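PDB 6DJ8: beta sliding clamp from Borrelia burgdorferi, which probably encircles DNA as a ring-shaped head-to-tail homodimer and tethers DNA polymerases and other proteins to it, making replication processive. Local coordinates for residues 162-167 with 223-228; 155-160 with 249-254. One frame throughout, in Å; residues are numbered along the deposited sequence.

Contact 1 of 2, residues 162-167 with 223-228; sequences KVINRI and KIFNFL
Helix 157-167 and helix 223-231, the helix pair of the central domain, meet where Ile164 on one faces Phe225 and Leu228 on the other. The backbones approach to 6.4 Å between the CA atoms of Ile164 and Phe225, and Ile164 supplies one side of the contact with both of its branches, CG2 and the CG1-CD1 arm. Its CG2 lies anti to the backbone N (CG1 at chi1 -74°) and presses on the main chain of the second helix, 3.6 Å from Phe225 O. The other branch runs to the ring: Ile164 CG1 is 3.9 Å from Phe225 CD1, approaching obliquely, and the two side chains cross at about a right angle. Beyond it, Ile164 CD1 ends 4.1 Å from Leu228 CB, one helical turn after Phe225. In the DNA sliding-ring fold each domain backs a pair of helices with beta sheets, and here Ile164, Phe225 and Leu228 are all buried. Ile224 CG2 sits 3.8 Å above one face of the Phe225 ring, offset toward its rim, and Phe247 of strand 246-251 brings a second ring against Phe225. Leu228 reaches Val249 and Phe251 of that same strand. On helix 157-167, Arg166 instead forms a salt bridge with Glu377, while Lys162 pairs with Glu359.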
loop_
_atom_site.group_PDB
_atom_site.type_symbol
_atom_site.label_atom_id
_atom_site.label_comp_id
_atom_site.label_asym_id
_atom_site.label_seq_id
_atom_site.Cartn_x
_atom_site.Cartn_y
_atom_site.Cartn_z
ATOM N N LYS A 162 -0.868 24.857 -8.891
ATOM C CA LYS A 162 -2.258 24.664 -9.308
ATOM C C LYS A 162 -2.340 24.381 -10.803
ATOM O O LYS A 162 -3.044 23.461 -11.237
ATOM C CB LYS A 162 -3.089 25.892 -8.940
ATOM C CG LYS A 162 -4.588 25.730 -9.180
ATOM C CD LYS A 162 -5.367 26.791 -8.407
ATOM C CE LYS A 162 -6.800 26.928 -8.900
ATOM N NZ LYS A 162 -7.610 27.727 -7.930
ATOM N N VAL A 163 -1.593 25.139 -11.604
ATOM C CA VAL A 163 -1.602 24.917 -13.048
ATOM C C VAL A 163 -1.096 23.519 -13.384
ATOM O O VAL A 163 -1.671 22.816 -14.226
ATOM C CB VAL A 163 -0.786 26.012 -13.757
ATOM C CG1 VAL A 163 -0.588 25.658 -15.215
ATOM C CG2 VAL A 163 -1.524 27.341 -13.656
ATOM N N ILE A 164 -0.006 23.097 -12.744
ATOM C CA ILE A 164 0.523 21.756 -12.983
ATOM C C ILE A 164 -0.533 20.717 -12.639
ATOM O O ILE A 164 -0.775 19.768 -13.399
ATOM C CB ILE A 164 1.805 21.540 -12.153
ATOM C CG1 ILE A 164 2.980 22.311 -12.757
ATOM C CG2 ILE A 164 2.113 20.040 -12.007
ATOM C CD1 ILE A 164 4.229 22.300 -11.868
ATOM N N ASN A 165 -1.177 20.887 -11.480
ATOM C CA ASN A 165 -2.216 19.954 -11.052
ATOM C C ASN A 165 -3.349 19.877 -12.072
ATOM O O ASN A 165 -3.930 18.807 -12.278
ATOM C CB ASN A 165 -2.739 20.364 -9.663
ATOM C CG ASN A 165 -3.586 19.269 -9.006
ATOM O OD1 ASN A 165 -3.190 18.111 -8.974
ATOM N ND2 ASN A 165 -4.752 19.639 -8.482
ATOM N N ARG A 166 -3.641 20.976 -12.766
ATOM C CA ARG A 166 -4.720 20.962 -13.746
ATOM C C ARG A 166 -4.270 20.508 -15.127
ATOM O O ARG A 166 -5.119 20.147 -15.949
ATOM C CB ARG A 166 -5.353 22.357 -13.838
ATOM C CG ARG A 166 -6.382 22.539 -12.732
ATOM C CD ARG A 166 -6.564 23.953 -12.213
ATOM N NE ARG A 166 -7.392 23.892 -11.015
ATOM C CZ ARG A 166 -8.575 24.475 -10.865
ATOM N NH1 ARG A 166 -9.085 25.245 -11.814
ATOM N NH2 ARG A 166 -9.234 24.311 -9.730
ATOM N N ILE A 167 -2.965 20.479 -15.399
ATOM C CA ILE A 167 -2.454 20.216 -16.738
ATOM C C ILE A 167 -1.801 18.837 -16.847
ATOM O O ILE A 167 -2.051 18.104 -17.811
ATOM C CB ILE A 167 -1.468 21.327 -17.158
ATOM C CG1 ILE A 167 -2.229 22.595 -17.550
ATOM C CG2 ILE A 167 -0.622 20.867 -18.321
ATOM C CD1 ILE A 167 -2.831 22.530 -18.943
ATOM N N LYS A 223 6.929 14.717 -17.781
ATOM C CA LYS A 223 7.536 14.114 -16.585
ATOM C C LYS A 223 8.090 15.177 -15.643
ATOM O O LYS A 223 7.887 15.096 -14.424
ATOM C CB LYS A 223 8.631 13.119 -16.964
ATOM C CG LYS A 223 9.352 12.499 -15.753
ATOM C CD LYS A 223 10.404 11.500 -16.179
ATOM C CE LYS A 223 11.066 10.818 -14.959
ATOM N NZ LYS A 223 12.158 9.906 -15.411
ATOM N N ILE A 224 8.727 16.226 -16.189
ATOM C CA ILE A 224 9.302 17.230 -15.296
ATOM C C ILE A 224 8.222 17.899 -14.456
ATOM O O ILE A 224 8.480 18.298 -13.312
ATOM C CB ILE A 224 10.148 18.274 -16.064
ATOM C CG1 ILE A 224 11.003 19.052 -15.054
ATOM C CG2 ILE A 224 9.254 19.234 -16.852
ATOM C CD1 ILE A 224 12.036 19.963 -15.685
ATOM N N PHE A 225 6.990 18.006 -14.974
ATOM C CA PHE A 225 5.947 18.637 -14.176
ATOM C C PHE A 225 5.463 17.718 -13.060
ATOM O O PHE A 225 5.181 18.187 -11.955
ATOM C CB PHE A 225 4.791 19.087 -15.080
ATOM C CG PHE A 225 5.225 20.130 -16.062
ATOM C CD1 PHE A 225 5.481 21.419 -15.631
ATOM C CD2 PHE A 225 5.503 19.801 -17.375
ATOM C CE1 PHE A 225 5.950 22.388 -16.520
ATOM C CE2 PHE A 225 5.960 20.753 -18.255
ATOM C CZ PHE A 225 6.188 22.056 -17.823
ATOM N N ASN A 226 5.352 16.418 -13.323
ATOM C CA ASN A 226 5.059 15.493 -12.225
ATOM C C ASN A 226 6.134 15.587 -11.152
ATOM O O ASN A 226 5.826 15.691 -9.965
ATOM C CB ASN A 226 4.931 14.071 -12.764
ATOM C CG ASN A 226 3.712 13.921 -13.670
ATOM O OD1 ASN A 226 2.692 14.561 -13.429
ATOM N ND2 ASN A 226 3.811 13.083 -14.705
ATOM N N PHE A 227 7.397 15.687 -11.570
ATOM C CA PHE A 227 8.511 15.828 -10.627
ATOM C C PHE A 227 8.386 17.110 -9.808
ATOM O O PHE A 227 8.480 17.102 -8.569
ATOM C CB PHE A 227 9.807 15.824 -11.442
ATOM C CG PHE A 227 11.064 15.856 -10.638
ATOM C CD1 PHE A 227 11.202 15.081 -9.494
ATOM C CD2 PHE A 227 12.147 16.598 -11.085
ATOM C CE1 PHE A 227 12.397 15.080 -8.778
ATOM C CE2 PHE A 227 13.345 16.605 -10.377
ATOM C CZ PHE A 227 13.462 15.844 -9.220
ATOM N N LEU A 228 8.133 18.218 -10.503
ATOM C CA LEU A 228 8.097 19.541 -9.898
ATOM C C LEU A 228 7.021 19.655 -8.829
ATOM O O LEU A 228 7.217 20.335 -7.815
ATOM C CB LEU A 228 7.818 20.582 -10.987
ATOM C CG LEU A 228 9.016 21.043 -11.802
ATOM C CD1 LEU A 228 8.516 21.833 -12.979
ATOM C CD2 LEU A 228 9.852 21.901 -10.899
#

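Contact 2 of 2, residues 155-160 with 249-254; sequences IKQKSF and VEFDNY
Gln157 holds its CG beside the backbone N and is extended beyond it, which carries the amide out to Asp252, whose own CG, also beside the backbone N, brings OD2 within reach of the amide. Gln157 NE2 donates to Asp252 OD2 over 3.1 Å, at an N-H...O angle of 159°. The oxygen lies close to the plane of the amide, whereas the amide nitrogen comes in from above the carboxylate plane, the two flat groups being turned 70° against each other. Gln157 NE2 passes 3.9 Å from Phe251 CB and 4.0 Å from Phe251 CD2, oblique to the ring; the two side chains cross at about a right angle, with amide and ring planes 61° apart. Asp252 OD2 sits at the edge of that ring, in its plane. Asp252 and Asn253 are the two central residues of a type II' turn at the tip of the beta hairpin formed by strands 246-251 and 254-259; Tyr254 N to Phe251 O, 2.9 Å, closes it. Gln157 opens helix 157-167, right after strand 151-156 and the N-cap residue Lys156, so the bond ties the start of a helix to a hairpin tip. Elsewhere Gln157 OE1 accepts from Gly234 N and Ser233 OG, and Gln157 NE2 also donates to Met237 O. With two acceptors on its nitrogen and two donors on its oxygen, this buried amide is fixed in rotation, and its N-H probably helps to stabilise a negative charge on Asp252.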
loop_
_atom_site.group_PDB
_atom_site.type_symbol
_atom_site.label_atom_id
_atom_site.label_comp_id
_atom_site.label_asym_id
_atom_site.label_seq_id
_atom_site.Cartn_x
_atom_site.Cartn_y
_atom_site.Cartn_z
ATOM N N ILE A 155 6.825 33.440 -11.415
ATOM C CA ILE A 155 5.447 33.339 -10.966
ATOM C C ILE A 155 5.421 32.720 -9.582
ATOM O O ILE A 155 6.401 32.145 -9.106
ATOM C CB ILE A 155 4.558 32.512 -11.914
ATOM C CG1 ILE A 155 5.078 31.084 -12.022
ATOM C CG2 ILE A 155 4.511 33.140 -13.287
ATOM C CD1 ILE A 155 4.176 30.191 -12.864
ATOM N N LYS A 156 4.283 32.860 -8.924
ATOM C CA LYS A 156 4.166 32.333 -7.581
ATOM C C LYS A 156 4.163 30.815 -7.641
ATOM O O LYS A 156 3.582 30.200 -8.543
ATOM C CB LYS A 156 2.883 32.855 -6.917
ATOM N N GLN A 157 4.886 30.207 -6.710
ATOM C CA GLN A 157 4.919 28.758 -6.663
ATOM C C GLN A 157 3.510 28.194 -6.527
ATOM O O GLN A 157 3.140 27.246 -7.233
ATOM C CB GLN A 157 5.802 28.308 -5.504
ATOM C CG GLN A 157 7.265 28.278 -5.854
ATOM C CD GLN A 157 8.072 27.673 -4.742
ATOM O OE1 GLN A 157 7.715 26.638 -4.210
ATOM N NE2 GLN A 157 9.159 28.331 -4.375
ATOM N N LYS A 158 2.704 28.786 -5.641
ATOM C CA LYS A 158 1.348 28.295 -5.415
ATOM C C LYS A 158 0.543 28.261 -6.713
ATOM O O LYS A 158 -0.147 27.277 -7.000
ATOM C CB LYS A 158 0.663 29.170 -4.365
ATOM C CG LYS A 158 -0.805 28.864 -4.141
ATOM C CD LYS A 158 -1.283 29.418 -2.798
ATOM C CE LYS A 158 -2.770 29.756 -2.810
ATOM N NZ LYS A 158 -3.066 30.914 -3.713
ATOM N N SER A 159 0.643 29.311 -7.529
ATOM C CA SER A 159 -0.086 29.317 -8.793
ATOM C C SER A 159 0.432 28.232 -9.728
ATOM O O SER A 159 -0.353 27.484 -10.322
ATOM C CB SER A 159 0.012 30.701 -9.445
ATOM O OG SER A 159 -0.400 31.681 -8.508
ATOM N N PHE A 160 1.761 28.126 -9.861
ATOM C CA PHE A 160 2.348 27.139 -10.760
ATOM C C PHE A 160 1.940 25.728 -10.371
ATOM O O PHE A 160 1.694 24.883 -11.242
ATOM C CB PHE A 160 3.871 27.265 -10.734
ATOM C CG PHE A 160 4.579 26.494 -11.817
ATOM C CD1 PHE A 160 3.970 26.239 -13.029
ATOM C CD2 PHE A 160 5.873 26.041 -11.622
ATOM C CE1 PHE A 160 4.637 25.536 -14.026
ATOM C CE2 PHE A 160 6.534 25.342 -12.619
ATOM C CZ PHE A 160 5.911 25.098 -13.826
ATOM N N VAL A 249 13.922 25.574 -14.829
ATOM C CA VAL A 249 13.107 26.012 -13.699
ATOM C C VAL A 249 14.015 26.174 -12.496
ATOM O O VAL A 249 14.897 25.341 -12.253
ATOM C CB VAL A 249 11.979 25.018 -13.380
ATOM C CG1 VAL A 249 11.260 25.422 -12.114
ATOM C CG2 VAL A 249 11.018 24.973 -14.506
ATOM N N GLU A 250 13.787 27.236 -11.730
ATOM C CA GLU A 250 14.647 27.530 -10.597
ATOM C C GLU A 250 13.784 28.141 -9.506
ATOM O O GLU A 250 12.961 29.016 -9.790
ATOM C CB GLU A 250 15.774 28.483 -11.033
ATOM C CG GLU A 250 16.553 29.094 -9.909
ATOM C CD GLU A 250 17.448 30.229 -10.389
ATOM O OE1 GLU A 250 17.507 31.269 -9.702
ATOM O OE2 GLU A 250 18.073 30.083 -11.461
ATOM N N PHE A 251 13.951 27.655 -8.280
ATOM C CA PHE A 251 13.163 28.075 -7.128
ATOM C C PHE A 251 13.782 27.463 -5.887
ATOM O O PHE A 251 14.273 26.333 -5.931
ATOM C CB PHE A 251 11.698 27.633 -7.236
ATOM C CG PHE A 251 11.506 26.139 -7.297
ATOM C CD1 PHE A 251 11.597 25.463 -8.498
ATOM C CD2 PHE A 251 11.207 25.415 -6.150
ATOM C CE1 PHE A 251 11.419 24.091 -8.562
ATOM C CE2 PHE A 251 11.016 24.037 -6.204
ATOM C CZ PHE A 251 11.116 23.377 -7.417
ATOM N N ASP A 252 13.705 28.205 -4.780
ATOM C CA ASP A 252 14.302 27.818 -3.506
ATOM C C ASP A 252 15.727 27.323 -3.710
ATOM O O ASP A 252 16.538 28.026 -4.316
ATOM C CB ASP A 252 13.432 26.782 -2.816
ATOM C CG ASP A 252 12.079 27.359 -2.398
ATOM O OD1 ASP A 252 12.044 28.504 -1.898
ATOM O OD2 ASP A 252 11.053 26.683 -2.580
ATOM N N ASN A 253 16.044 26.100 -3.283
ATOM C CA ASN A 253 17.409 25.609 -3.433
ATOM C C ASN A 253 17.550 24.630 -4.595
ATOM O O ASN A 253 18.452 23.784 -4.580
ATOM C CB ASN A 253 17.902 24.985 -2.120
ATOM C CG ASN A 253 16.986 23.882 -1.599
ATOM O OD1 ASN A 253 15.760 23.957 -1.708
ATOM N ND2 ASN A 253 17.585 22.846 -1.018
ATOM N N TYR A 254 16.707 24.762 -5.628
ATOM C CA TYR A 254 16.642 23.813 -6.729
ATOM C C TYR A 254 16.893 24.476 -8.080
ATOM O O TYR A 254 16.572 25.651 -8.298
ATOM C CB TYR A 254 15.283 23.092 -6.766
ATOM C CG TYR A 254 14.938 22.388 -5.480
ATOM C CD1 TYR A 254 15.585 21.207 -5.118
ATOM C CD2 TYR A 254 13.978 22.903 -4.618
ATOM C CE1 TYR A 254 15.283 20.557 -3.935
ATOM C CE2 TYR A 254 13.666 22.265 -3.438
ATOM C CZ TYR A 254 14.323 21.091 -3.096
ATOM O OH TYR A 254 14.012 20.478 -1.906
#

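Both contacts draw on helix 157-167: contact 2 uses its first residue, Gln157, and contact 1 uses Ile164, about two turns further on. Their centres are 12 Å apart, and one apolar core of the central domain runs between them. Leu228 CD2 of contact 1 lies 3.6 Å from Phe251 CE1 of contact 2, and Phe225 CE1 lies 3.8 Å from Phe160 CZ. Phe160 also meets Leu228, placing its ring between the two helices on the sheet side. In sequence, segments 162-167 and 223-228 both fall between 155-160 and 249-254. Contact 1 rests on apolar side chains and a main-chain carbonyl without a hydrogen bond across, whereas contact 2 ends in a polar bond at the exposed Asp252.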